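Local coordinates for protease Do-like 2, chloroplastic (Arabidopsis thaliana, PDB 4FLN), which is a serine protease that makes the primary cleavage in the photodamaged D1 protein of plant photosystem II, at residues 113-118 against 241-246. Residues are numbered along the deposited sequence; the frame is centred on the assembly and turned at random.
Sequences KVLVRG and TDYERN
Y243, on the last turns of helix 233-246, reaches V116 and L115 near the end of strand 110-118, and every contact between 113-118 and 241-246 runs through its side chain. The contact is made by van der Waals and CH-pi packing; no hydrogen bond joins the two segments, which bury 154 Å² in all. Along the helix, T241 touches F332 with its side chain, while its carbonyl oxygen takes up R245 N. D242 follows, its carboxylate bound through OD2 to T250 OG1 and more weakly through OD1 to G251 N, which ties the helix to the segment just beyond it. At Y243, CG lies anti to the backbone N (chi1 -178°), which carries the ring out from the helix to the strand, where the CA atoms of V116 and Y243 stand 7.7 Å apart. V116 CG1 sits over the middle of one ring face, 3.6 Å from the centroid of the Y243 ring and only 13° off its normal, a CH-pi contact. V116 CB leans over the rim of the ring, 3.7 Å from Y243 CE1. The phenol end reaches past V116 to L115, whose CB comes 3.8 Å from Y243 OH, with L115 CD1 looser at 4.1 Å from the same oxygen. Replacing Y243 by an alanine removes the ring under V116 CG1, which is likely to open a gap between helix and strand. Further on, R245 makes a cation-pi contact with F332. The arrangement is that of the chymotrypsin-like double barrel of S1 peptidases, in which the helix that closes the protease domain after the second barrel, C-terminal in chymotrypsin itself and here followed by the PDZ domains, packs back against a strand of the first.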
loop_
_atom_site.group_PDB
_atom_site.type_symbol
_atom_site.label_atom_id
_atom_site.label_comp_id
_atom_site.label_asym_id
_atom_site.label_seq_id
_atom_site.Cartn_x
_atom_site.Cartn_y
_atom_site.Cartn_z
ATOM N N LYS B 113 35.407 15.179 23.206
ATOM C CA LYS B 113 36.215 14.861 22.037
ATOM C C LYS B 113 36.225 13.352 21.777
ATOM O O LYS B 113 36.240 12.554 22.717
ATOM C CB LYS B 113 37.635 15.390 22.224
ATOM N N VAL B 114 36.242 12.966 20.505
ATOM C CA VAL B 114 36.264 11.552 20.157
ATOM C C VAL B 114 37.700 11.065 20.010
ATOM O O VAL B 114 38.362 11.335 18.999
ATOM C CB VAL B 114 35.589 11.327 18.796
ATOM C CG1 VAL B 114 35.376 9.842 18.539
ATOM C CG2 VAL B 114 34.288 12.092 18.724
ATOM N N LEU B 115 38.146 10.285 20.992
ATOM C CA LEU B 115 39.506 9.762 21.031
ATOM C C LEU B 115 39.761 8.747 19.924
ATOM O O LEU B 115 40.696 8.890 19.135
ATOM C CB LEU B 115 39.786 9.100 22.380
ATOM C CG LEU B 115 39.821 9.984 23.629
ATOM C CD1 LEU B 115 40.183 9.152 24.845
ATOM C CD2 LEU B 115 40.807 11.124 23.455
ATOM N N VAL B 116 38.941 7.702 19.889
ATOM C CA VAL B 116 39.123 6.645 18.909
ATOM C C VAL B 116 37.806 5.942 18.643
ATOM O O VAL B 116 36.982 5.803 19.539
ATOM C CB VAL B 116 40.190 5.634 19.392
ATOM C CG1 VAL B 116 39.765 4.987 20.707
ATOM C CG2 VAL B 116 40.473 4.591 18.325
ATOM N N ARG B 117 37.597 5.497 17.413
ATOM C CA ARG B 117 36.350 4.820 17.110
ATOM C C ARG B 117 36.506 3.579 16.227
ATOM O O ARG B 117 36.924 3.678 15.078
ATOM C CB ARG B 117 35.385 5.818 16.476
ATOM C CG ARG B 117 35.882 6.410 15.187
ATOM C CD ARG B 117 35.007 7.559 14.737
ATOM N NE ARG B 117 35.399 8.826 15.346
ATOM C CZ ARG B 117 34.686 9.943 15.261
ATOM N NH1 ARG B 117 33.536 9.948 14.603
ATOM N NH2 ARG B 117 35.121 11.050 15.836
ATOM N N GLY B 118 36.191 2.408 16.778
ATOM C CA GLY B 118 36.005 1.215 15.970
ATOM C C GLY B 118 34.673 1.214 15.239
ATOM O O GLY B 118 33.617 1.224 15.867
ATOM N N THR B 241 42.263 -2.616 24.693
ATOM C CA THR B 241 43.672 -3.003 24.656
ATOM C C THR B 241 44.254 -2.726 23.272
ATOM O O THR B 241 45.422 -2.356 23.143
ATOM C CB THR B 241 43.954 -4.472 25.129
ATOM O OG1 THR B 241 44.553 -5.228 24.069
ATOM C CG2 THR B 241 42.700 -5.163 25.597
ATOM N N ASP B 242 43.429 -2.879 22.241
ATOM C CA ASP B 242 43.853 -2.503 20.904
ATOM C C ASP B 242 44.370 -1.070 20.986
ATOM O O ASP B 242 45.468 -0.762 20.530
ATOM C CB ASP B 242 42.689 -2.616 19.916
ATOM C CG ASP B 242 43.100 -2.337 18.477
ATOM O OD1 ASP B 242 42.228 -2.388 17.582
ATOM O OD2 ASP B 242 44.291 -2.058 18.229
ATOM N N TYR B 243 43.577 -0.208 21.611
ATOM C CA TYR B 243 43.883 1.216 21.700
ATOM C C TYR B 243 45.093 1.518 22.584
ATOM O O TYR B 243 45.916 2.369 22.245
ATOM C CB TYR B 243 42.647 1.977 22.193
ATOM C CG TYR B 243 42.820 3.469 22.290
ATOM C CD1 TYR B 243 43.205 4.220 21.187
ATOM C CD2 TYR B 243 42.571 4.132 23.477
ATOM C CE1 TYR B 243 43.354 5.595 21.275
ATOM C CE2 TYR B 243 42.721 5.499 23.579
ATOM C CZ TYR B 243 43.109 6.227 22.477
ATOM O OH TYR B 243 43.249 7.590 22.588
ATOM N N GLU B 244 45.206 0.831 23.717
ATOM C CA GLU B 244 46.349 1.042 24.596
ATOM C C GLU B 244 47.650 0.661 23.903
ATOM O O GLU B 244 48.583 1.456 23.853
ATOM C CB GLU B 244 46.196 0.271 25.907
ATOM C CG GLU B 244 45.361 0.996 26.938
ATOM C CD GLU B 244 45.395 0.324 28.293
ATOM O OE1 GLU B 244 45.649 -0.898 28.345
ATOM O OE2 GLU B 244 45.174 1.024 29.305
ATOM N N ARG B 245 47.699 -0.558 23.373
ATOM C CA ARG B 245 48.859 -1.043 22.625
ATOM C C ARG B 245 49.258 -0.126 21.451
ATOM O O ARG B 245 50.359 0.421 21.427
ATOM C CB ARG B 245 48.627 -2.481 22.134
ATOM C CG ARG B 245 48.661 -3.533 23.239
ATOM C CD ARG B 245 47.697 -4.699 22.971
ATOM N NE ARG B 245 48.305 -5.838 22.276
ATOM C CZ ARG B 245 48.208 -6.069 20.967
ATOM N NH1 ARG B 245 47.535 -5.234 20.186
ATOM N NH2 ARG B 245 48.788 -7.137 20.432
ATOM N N ASN B 246 48.370 0.016 20.475
ATOM C CA ASN B 246 48.689 0.723 19.245
ATOM C C ASN B 246 48.324 2.209 19.209
ATOM O O ASN B 246 48.688 2.914 18.266
ATOM C CB ASN B 246 48.035 0.015 18.058
ATOM C CG ASN B 246 48.354 -1.466 18.012
ATOM O OD1 ASN B 246 47.621 -2.290 18.566
ATOM N ND2 ASN B 246 49.448 -1.815 17.341
#